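Local coordinates for outer membrane protein OMP121 (Bacteroides thetaiotaomicron, PDB 5FQ8), which probably imports substrates, perhaps peptides, across the bacterial outer membrane as a TonB-dependent receptor, with calcium bound to its loops, at residues Q195-G204 with N211-D219; L552-Y561 with S637-T645. All coordinates share one frame; numbering follows the deposited sequence.

Contact 1 of 2, residues Q195-G204 with N211-D219; sequences QNEFGMGWNG and NGSWGPRFD
W214 drives its edge into a face of W202, a T-shaped stack with ring planes 77° apart; the leading atom, W214 CD1, stands 3.7 Å from W202 CZ3. The indole of W202 is also met by Y884 and F839, and W214 NE1 is bonded to the backbone oxygen of F839. At the other end of the contact the F218 ring takes the backbone N of G199 over one face, toward its rim, and has N196 O at its edge, 3.3 Å from F218 CD2. F198 carries E197 CB over one face, while P216 C and the tip of R217 lie at its edge, with R217 NH1 3.3 Å from F198 CE1.

The same arginine nitrogen makes a salt bridge with E197: R217 NH1 is 3.1 Å from E197 OE2 and reaches it from above the carboxylate, 45° out of plane. With CG of R217 anti to its backbone N (chi1 -167°), the chain runs alongside E197 and bends back at its middle to the carboxylate. Backbone bonds also join the segments: F218 N donates to E197 O at 3.0 Å, and a weak bond runs from G215 N to G199 O. G201 CA and G215 CA come within 3.8 Å, an approach possible because neither residue has a side chain.

E197 is a calcium ligand seen for this protein, and its side chain is about 4 Å from a calcium ion. The side chain of R217 is about 4 Å from that of D850, of the same site. The salt bridge probably offsets part of the carboxylate charge beside the ion.

Contact 2 of 2, residues L552-Y561 with S637-T645; sequences LPKENRSFFY and SNTLSPEMT
P642 packs against F559 and L552 at the rim of the transmembrane beta-barrel. Its ring slides past the base of F559, P642 CG lying 3.6 Å from F559 CB, and crosses L552 at about a right angle, with L552 CD1 3.7 Å from P642 CG. Further along, M644 bends at chi2 (64°), which folds its thioether back until SD is 4.0 Å from Y561 CB. In the loops before the strands, P553 CD rests 3.7 Å from L640 CB.

No direct hydrogen bond spans the segments; a water links them, accepting from N556 ND2 at 3.0 Å and donating to L640 O.

Strands 558-561 and 643-645 both flank strand 582-596, antiparallel to each, so they run parallel, 7° apart, with axes 8.7 Å from each other. Backbone bonds hold them in the barrel wall: F559 and Y561 pair with D547 and R545 of strand 538-549, E643 with N596. Y561 OH is tied to D547, S641 N to the side chain of N693, and V603 covers P553 and L640. The turn that presents N556 to the water is closed by a backbone bond, N556 N to P553 O, of 2.8 Å.

How the contacts relate
Followed from the N terminus, the chain reaches contact 1 first, in the long excursion between barrel strands 177-188 and 252-264. There it closes a short loop of six residues, 205-210, just beyond the small hairpin strand 201-202. Contact 2 comes much later and spans 75 residues, joining the starts of strands 558-569 and 643-656 around strand 582-596 and the excursion that follows it. The two loops are in series, neither nested nor crossed. The centres of contact 1 and contact 2 are 62 Å apart, on opposite sides of the chain's centre; the nearest atoms of contact 1 and contact 2 are about 44 Å apart. One contact organises a loop beyond the barrel; the other joins segments at the barrel's rim.

Contact 1 of 2, residues Q195-G204 with N211-D219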
loop_
_atom_site.group_PDB
_atom_site.type_symbol
_atom_site.label_atom_id
_atom_site.label_comp_id
_atom_site.label_asym_id
_atom_site.label_seq_id
_atom_site.Cartn_x
_atom_site.Cartn_y
_atom_site.Cartn_z
ATOM N N GLN B 195 5.693 -30.905 -32.172
ATOM C CA GLN B 195 6.520 -32.012 -32.595
ATOM C C GLN B 195 6.383 -33.118 -31.563
ATOM O O GLN B 195 6.370 -32.852 -30.371
ATOM C CB GLN B 195 7.967 -31.542 -32.723
ATOM C CG GLN B 195 8.999 -32.570 -32.335
ATOM C CD GLN B 195 9.427 -32.452 -30.905
ATOM O OE1 GLN B 195 9.706 -33.444 -30.262
ATOM N NE2 GLN B 195 9.486 -31.236 -30.399
ATOM N N ASN B 196 6.248 -34.345 -32.003
ATOM C CA ASN B 196 6.217 -35.480 -31.087
ATOM C C ASN B 196 7.353 -36.449 -31.381
ATOM O O ASN B 196 7.226 -37.648 -31.156
ATOM C CB ASN B 196 4.874 -36.221 -31.122
ATOM C CG ASN B 196 3.724 -35.397 -30.546
ATOM O OD1 ASN B 196 3.635 -35.189 -29.338
ATOM N ND2 ASN B 196 2.818 -34.971 -31.406
ATOM N N GLU B 197 8.468 -35.938 -31.888
ATOM C CA GLU B 197 9.590 -36.777 -32.265
ATOM C C GLU B 197 10.651 -36.872 -31.179
ATOM O O GLU B 197 11.220 -37.948 -30.972
ATOM C CB GLU B 197 10.212 -36.244 -33.555
ATOM C CG GLU B 197 10.957 -37.272 -34.375
ATOM C CD GLU B 197 11.526 -36.703 -35.656
ATOM O OE1 GLU B 197 11.088 -35.614 -36.077
ATOM O OE2 GLU B 197 12.415 -37.350 -36.240
ATOM N N PHE B 198 10.910 -35.782 -30.459
ATOM C CA PHE B 198 11.967 -35.726 -29.458
ATOM C C PHE B 198 11.400 -35.271 -28.118
ATOM O O PHE B 198 10.443 -34.503 -28.057
ATOM C CB PHE B 198 13.090 -34.784 -29.899
ATOM C CG PHE B 198 13.449 -34.894 -31.352
ATOM C CD1 PHE B 198 14.381 -35.820 -31.780
ATOM C CD2 PHE B 198 12.860 -34.065 -32.286
ATOM C CE1 PHE B 198 14.708 -35.916 -33.098
ATOM C CE2 PHE B 198 13.188 -34.154 -33.613
ATOM C CZ PHE B 198 14.113 -35.081 -34.019
ATOM N N GLY B 199 12.022 -35.727 -27.033
ATOM C CA GLY B 199 11.529 -35.469 -25.708
ATOM C C GLY B 199 12.424 -34.562 -24.888
ATOM O O GLY B 199 13.233 -33.783 -25.413
ATOM N N MET B 200 12.265 -34.664 -23.572
ATOM C CA MET B 200 12.925 -33.768 -22.638
ATOM C C MET B 200 14.427 -33.790 -22.818
ATOM O O MET B 200 15.052 -34.846 -22.777
ATOM C CB MET B 200 12.578 -34.177 -21.210
ATOM C CG MET B 200 13.331 -33.445 -20.116
ATOM S SD MET B 200 12.793 -34.005 -18.526
ATOM C CE MET B 200 12.820 -35.756 -18.781
ATOM N N GLY B 201 15.002 -32.616 -22.993
ATOM C CA GLY B 201 16.441 -32.495 -22.999
ATOM C C GLY B 201 16.863 -31.158 -23.561
ATOM O O GLY B 201 16.045 -30.342 -23.968
ATOM N N TRP B 202 18.171 -30.957 -23.563
ATOM C CA TRP B 202 18.758 -29.784 -24.174
ATOM C C TRP B 202 19.958 -30.233 -24.996
ATOM O O TRP B 202 20.452 -31.346 -24.841
ATOM C CB TRP B 202 19.143 -28.761 -23.111
ATOM C CG TRP B 202 19.030 -27.368 -23.562
ATOM C CD1 TRP B 202 20.033 -26.565 -23.957
ATOM C CD2 TRP B 202 17.835 -26.603 -23.676
ATOM N NE1 TRP B 202 19.550 -25.337 -24.303
ATOM C CE2 TRP B 202 18.197 -25.335 -24.142
ATOM C CE3 TRP B 202 16.492 -26.866 -23.430
ATOM C CZ2 TRP B 202 17.272 -24.332 -24.366
ATOM C CZ3 TRP B 202 15.579 -25.867 -23.650
ATOM C CH2 TRP B 202 15.972 -24.618 -24.117
ATOM N N ASN B 203 20.400 -29.375 -25.905
ATOM C CA ASN B 203 21.534 -29.676 -26.778
ATOM C C ASN B 203 21.396 -31.030 -27.455
ATOM O O ASN B 203 22.393 -31.655 -27.784
ATOM C CB ASN B 203 22.871 -29.648 -26.026
ATOM C CG ASN B 203 22.982 -28.498 -25.073
ATOM O OD1 ASN B 203 23.071 -28.693 -23.867
ATOM N ND2 ASN B 203 23.003 -27.289 -25.601
ATOM N N GLY B 204 20.183 -31.518 -27.647
ATOM C CA GLY B 204 20.000 -32.848 -28.171
ATOM C C GLY B 204 20.342 -33.957 -27.215
ATOM O O GLY B 204 20.205 -35.120 -27.580
ATOM N N ASN B 211 12.679 -27.819 -19.218
ATOM C CA ASN B 211 11.383 -27.273 -19.568
ATOM C C ASN B 211 11.143 -27.292 -21.062
ATOM O O ASN B 211 10.480 -26.399 -21.585
ATOM C CB ASN B 211 11.282 -25.853 -19.049
ATOM C CG ASN B 211 12.351 -25.000 -19.606
ATOM O OD1 ASN B 211 13.452 -25.472 -19.833
ATOM N ND2 ASN B 211 12.042 -23.755 -19.881
ATOM N N GLY B 212 11.684 -28.277 -21.764
ATOM C CA GLY B 212 11.715 -28.223 -23.208
ATOM C C GLY B 212 12.009 -29.593 -23.766
ATOM O O GLY B 212 12.162 -30.569 -23.031
ATOM N N SER B 213 12.081 -29.658 -25.087
ATOM C CA SER B 213 12.071 -30.937 -25.780
ATOM C C SER B 213 13.150 -30.993 -26.829
ATOM O O SER B 213 12.910 -31.358 -27.977
ATOM C CB SER B 213 10.730 -31.220 -26.447
ATOM O OG SER B 213 9.649 -31.103 -25.552
ATOM N N TRP B 214 14.368 -30.626 -26.461
ATOM C CA TRP B 214 15.507 -30.853 -27.343
ATOM C C TRP B 214 16.308 -32.064 -26.894
ATOM O O TRP B 214 17.510 -31.991 -26.747
ATOM C CB TRP B 214 16.396 -29.621 -27.399
ATOM C CG TRP B 214 15.746 -28.356 -27.858
ATOM C CD1 TRP B 214 15.289 -27.349 -27.077
ATOM C CD2 TRP B 214 15.548 -27.933 -29.206
ATOM N NE1 TRP B 214 14.800 -26.336 -27.847
ATOM C CE2 TRP B 214 14.950 -26.670 -29.163
ATOM C CE3 TRP B 214 15.810 -28.508 -30.450
ATOM C CZ2 TRP B 214 14.600 -25.973 -30.311
ATOM C CZ3 TRP B 214 15.468 -27.813 -31.590
ATOM C CH2 TRP B 214 14.873 -26.562 -31.515
ATOM N N GLY B 215 15.653 -33.190 -26.651
ATOM C CA GLY B 215 16.350 -34.383 -26.239
ATOM C C GLY B 215 16.512 -35.338 -27.399
ATOM O O GLY B 215 16.458 -34.944 -28.568
ATOM N N PRO B 216 16.728 -36.611 -27.100
ATOM C CA PRO B 216 16.849 -37.611 -28.156
ATOM C C PRO B 216 15.510 -37.975 -28.777
ATOM O O PRO B 216 14.429 -37.663 -28.277
ATOM C CB PRO B 216 17.474 -38.809 -27.437
ATOM C CG PRO B 216 17.247 -38.597 -26.044
ATOM C CD PRO B 216 17.186 -37.128 -25.809
ATOM N N ARG B 217 15.609 -38.649 -29.918
ATOM C CA ARG B 217 14.429 -39.178 -30.579
ATOM C C ARG B 217 13.821 -40.270 -29.713
ATOM O O ARG B 217 14.534 -41.045 -29.075
ATOM C CB ARG B 217 14.792 -39.704 -31.965
ATOM C CG ARG B 217 13.594 -39.984 -32.867
ATOM C CD ARG B 217 13.867 -39.675 -34.343
ATOM N NE ARG B 217 15.270 -39.835 -34.718
ATOM C CZ ARG B 217 15.980 -38.912 -35.355
ATOM N NH1 ARG B 217 15.407 -37.775 -35.693
ATOM N NH2 ARG B 217 17.248 -39.128 -35.669
ATOM N N PHE B 218 12.494 -40.305 -29.671
ATOM C CA PHE B 218 11.800 -41.143 -28.707
ATOM C C PHE B 218 12.133 -42.614 -28.897
ATOM O O PHE B 218 12.037 -43.150 -29.996
ATOM C CB PHE B 218 10.305 -40.924 -28.818
ATOM C CG PHE B 218 9.820 -39.697 -28.103
ATOM C CD1 PHE B 218 9.917 -39.595 -26.729
ATOM C CD2 PHE B 218 9.248 -38.660 -28.802
ATOM C CE1 PHE B 218 9.471 -38.476 -26.075
ATOM C CE2 PHE B 218 8.800 -37.540 -28.146
ATOM C CZ PHE B 218 8.914 -37.449 -26.778
ATOM N N ASP B 219 12.516 -43.263 -27.808
ATOM C CA ASP B 219 13.034 -44.621 -27.775
ATOM C C ASP B 219 11.983 -45.636 -27.390
ATOM O O ASP B 219 11.965 -46.739 -27.930
ATOM C CB ASP B 219 14.170 -44.706 -26.747
ATOM C CG ASP B 219 15.491 -45.105 -27.344
ATOM O OD1 ASP B 219 15.684 -44.917 -28.555
ATOM O OD2 ASP B 219 16.352 -45.596 -26.585
#

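Contact 2 of 2, residues L552-Y561 with S637-T645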
loop_
_atom_site.group_PDB
_atom_site.type_symbol
_atom_site.label_atom_id
_atom_site.label_comp_id
_atom_site.label_asym_id
_atom_site.label_seq_id
_atom_site.Cartn_x
_atom_site.Cartn_y
_atom_site.Cartn_z
ATOM N N LEU B 552 -7.801 21.789 -23.832
ATOM C CA LEU B 552 -6.991 22.562 -24.751
ATOM C C LEU B 552 -6.481 23.827 -24.069
ATOM O O LEU B 552 -7.059 24.265 -23.075
ATOM C CB LEU B 552 -7.806 22.925 -25.995
ATOM C CG LEU B 552 -8.109 21.766 -26.959
ATOM C CD1 LEU B 552 -9.050 22.181 -28.059
ATOM C CD2 LEU B 552 -6.834 21.214 -27.558
ATOM N N PRO B 553 -5.388 24.432 -24.545
ATOM C CA PRO B 553 -4.854 25.628 -23.884
ATOM C C PRO B 553 -5.916 26.694 -23.666
ATOM O O PRO B 553 -6.815 26.875 -24.484
ATOM C CB PRO B 553 -3.772 26.107 -24.854
ATOM C CG PRO B 553 -3.322 24.918 -25.528
ATOM C CD PRO B 553 -4.506 23.998 -25.639
ATOM N N LYS B 554 -5.794 27.404 -22.544
ATOM C CA LYS B 554 -6.822 28.354 -22.143
ATOM C C LYS B 554 -7.135 29.351 -23.248
ATOM O O LYS B 554 -8.286 29.755 -23.419
ATOM C CB LYS B 554 -6.394 29.092 -20.868
ATOM C CG LYS B 554 -6.494 28.260 -19.596
ATOM C CD LYS B 554 -6.222 29.061 -18.331
ATOM C CE LYS B 554 -4.727 29.260 -18.136
ATOM N NZ LYS B 554 -4.361 29.830 -16.809
ATOM N N GLU B 555 -6.135 29.750 -24.016
ATOM C CA GLU B 555 -6.342 30.746 -25.056
ATOM C C GLU B 555 -6.833 30.143 -26.363
ATOM O O GLU B 555 -6.956 30.859 -27.359
ATOM C CB GLU B 555 -5.046 31.514 -25.302
ATOM C CG GLU B 555 -4.556 32.314 -24.099
ATOM C CD GLU B 555 -3.185 32.950 -24.302
ATOM O OE1 GLU B 555 -2.520 32.628 -25.315
ATOM O OE2 GLU B 555 -2.776 33.777 -23.445
ATOM N N ASN B 556 -7.127 28.851 -26.373
ATOM C CA ASN B 556 -7.476 28.164 -27.601
ATOM C C ASN B 556 -8.370 26.971 -27.277
ATOM O O ASN B 556 -8.123 25.850 -27.708
ATOM C CB ASN B 556 -6.209 27.742 -28.342
ATOM C CG ASN B 556 -6.445 27.487 -29.807
ATOM O OD1 ASN B 556 -7.577 27.315 -30.239
ATOM N ND2 ASN B 556 -5.373 27.467 -30.586
ATOM N N ARG B 557 -9.428 27.207 -26.507
ATOM C CA ARG B 557 -10.353 26.138 -26.157
ATOM C C ARG B 557 -11.382 25.893 -27.244
ATOM O O ARG B 557 -11.849 24.765 -27.396
ATOM C CB ARG B 557 -11.104 26.469 -24.869
ATOM C CG ARG B 557 -10.286 26.662 -23.634
ATOM C CD ARG B 557 -11.196 26.587 -22.434
ATOM N NE ARG B 557 -10.566 27.054 -21.208
ATOM C CZ ARG B 557 -9.746 26.324 -20.461
ATOM N NH1 ARG B 557 -9.442 25.088 -20.812
ATOM N NH2 ARG B 557 -9.226 26.835 -19.361
ATOM N N SER B 558 -11.749 26.927 -27.988
ATOM C CA SER B 558 -12.877 26.869 -28.906
ATOM C C SER B 558 -12.483 26.270 -30.248
ATOM O O SER B 558 -11.516 26.718 -30.875
ATOM C CB SER B 558 -13.435 28.274 -29.116
ATOM O OG SER B 558 -14.164 28.387 -30.322
ATOM N N PHE B 559 -13.241 25.266 -30.698
ATOM C CA PHE B 559 -13.121 24.771 -32.063
ATOM C C PHE B 559 -14.494 24.585 -32.689
ATOM O O PHE B 559 -15.444 24.174 -32.025
ATOM C CB PHE B 559 -12.327 23.462 -32.142
ATOM C CG PHE B 559 -12.807 22.382 -31.215
ATOM C CD1 PHE B 559 -12.345 22.311 -29.928
ATOM C CD2 PHE B 559 -13.670 21.406 -31.655
ATOM C CE1 PHE B 559 -12.754 21.317 -29.099
ATOM C CE2 PHE B 559 -14.079 20.409 -30.829
ATOM C CZ PHE B 559 -13.625 20.362 -29.553
ATOM N N PHE B 560 -14.580 24.886 -33.979
ATOM C CA PHE B 560 -15.819 24.826 -34.735
ATOM C C PHE B 560 -15.671 23.840 -35.879
ATOM O O PHE B 560 -14.658 23.842 -36.575
ATOM C CB PHE B 560 -16.169 26.204 -35.273
ATOM C CG PHE B 560 -17.215 26.199 -36.344
ATOM C CD1 PHE B 560 -18.551 26.282 -36.022
ATOM C CD2 PHE B 560 -16.861 26.144 -37.675
ATOM C CE1 PHE B 560 -19.495 26.288 -36.996
ATOM C CE2 PHE B 560 -17.806 26.152 -38.652
ATOM C CZ PHE B 560 -19.123 26.226 -38.317
ATOM N N TYR B 561 -16.691 23.016 -36.093
ATOM C CA TYR B 561 -16.658 22.060 -37.194
ATOM C C TYR B 561 -18.009 21.907 -37.885
ATOM O O TYR B 561 -18.998 21.523 -37.252
ATOM C CB TYR B 561 -16.168 20.692 -36.718
ATOM C CG TYR B 561 -16.720 20.197 -35.401
ATOM C CD1 TYR B 561 -16.269 20.713 -34.204
ATOM C CD2 TYR B 561 -17.654 19.181 -35.352
ATOM C CE1 TYR B 561 -16.742 20.265 -33.008
ATOM C CE2 TYR B 561 -18.129 18.720 -34.148
ATOM C CZ TYR B 561 -17.658 19.273 -32.979
ATOM O OH TYR B 561 -18.098 18.846 -31.762
ATOM N N SER B 637 2.857 21.776 -23.705
ATOM C CA SER B 637 2.776 22.732 -24.799
ATOM C C SER B 637 1.522 23.558 -24.623
ATOM O O SER B 637 0.446 23.000 -24.418
ATOM C CB SER B 637 2.753 22.030 -26.157
ATOM O OG SER B 637 2.525 22.962 -27.196
ATOM N N ASN B 638 1.660 24.870 -24.692
ATOM C CA ASN B 638 0.510 25.756 -24.697
ATOM C C ASN B 638 0.229 26.315 -26.081
ATOM O O ASN B 638 -0.634 27.184 -26.225
ATOM C CB ASN B 638 0.706 26.891 -23.687
ATOM C CG ASN B 638 1.986 27.662 -23.912
ATOM O OD1 ASN B 638 2.871 27.223 -24.638
ATOM N ND2 ASN B 638 2.094 28.819 -23.282
ATOM N N THR B 639 0.943 25.832 -27.093
ATOM C CA THR B 639 0.720 26.188 -28.481
ATOM C C THR B 639 -0.183 25.198 -29.196
ATOM O O THR B 639 -0.456 25.376 -30.386
ATOM C CB THR B 639 2.051 26.281 -29.217
ATOM O OG1 THR B 639 2.885 25.213 -28.776
ATOM C CG2 THR B 639 2.724 27.579 -28.914
ATOM N N LEU B 640 -0.651 24.169 -28.500
ATOM C CA LEU B 640 -1.605 23.231 -29.068
ATOM C C LEU B 640 -2.760 23.957 -29.734
ATOM O O LEU B 640 -3.187 25.019 -29.282
ATOM C CB LEU B 640 -2.148 22.321 -27.976
ATOM C CG LEU B 640 -1.084 21.531 -27.247
ATOM C CD1 LEU B 640 -1.723 20.703 -26.171
ATOM C CD2 LEU B 640 -0.393 20.665 -28.256
ATOM N N SER B 641 -3.246 23.379 -30.823
ATOM C CA SER B 641 -4.499 23.726 -31.467
ATOM C C SER B 641 -5.380 22.486 -31.525
ATOM O O SER B 641 -4.892 21.368 -31.345
ATOM C CB SER B 641 -4.247 24.258 -32.878
ATOM O OG SER B 641 -3.603 23.263 -33.638
ATOM N N PRO B 642 -6.676 22.638 -31.773
ATOM C CA PRO B 642 -7.570 21.478 -31.725
ATOM C C PRO B 642 -7.299 20.494 -32.847
ATOM O O PRO B 642 -6.605 20.776 -33.816
ATOM C CB PRO B 642 -8.959 22.095 -31.869
ATOM C CG PRO B 642 -8.786 23.505 -31.484
ATOM C CD PRO B 642 -7.426 23.889 -31.923
ATOM N N GLU B 643 -7.867 19.306 -32.695
ATOM C CA GLU B 643 -7.840 18.305 -33.748
ATOM C C GLU B 643 -9.034 18.489 -34.671
ATOM O O GLU B 643 -10.107 18.922 -34.253
ATOM C CB GLU B 643 -7.844 16.897 -33.146
ATOM C CG GLU B 643 -8.275 15.789 -34.108
ATOM C CD GLU B 643 -8.280 14.397 -33.498
ATOM O OE1 GLU B 643 -7.451 14.116 -32.619
ATOM O OE2 GLU B 643 -9.122 13.572 -33.909
ATOM N N MET B 644 -8.834 18.192 -35.944
ATOM C CA MET B 644 -9.890 18.320 -36.932
ATOM C C MET B 644 -9.832 17.109 -37.840
ATOM O O MET B 644 -8.813 16.877 -38.489
ATOM C CB MET B 644 -9.740 19.611 -37.733
ATOM C CG MET B 644 -11.019 20.118 -38.321
ATOM S SD MET B 644 -12.192 20.567 -37.055
ATOM C CE MET B 644 -11.245 21.698 -36.090
ATOM N N THR B 645 -10.895 16.319 -37.848
ATOM C CA THR B 645 -11.054 15.252 -38.819
ATOM C C THR B 645 -11.949 15.744 -39.946
ATOM O O THR B 645 -13.015 16.304 -39.689
ATOM C CB THR B 645 -11.657 13.999 -38.190
ATOM O OG1 THR B 645 -10.756 13.457 -37.224
ATOM C CG2 THR B 645 -11.894 12.962 -39.248
HETATM O O HOH W 1 -2.565 27.931 -29.724
HETATM O O HOH W 2 -6.571 24.251 -28.854
#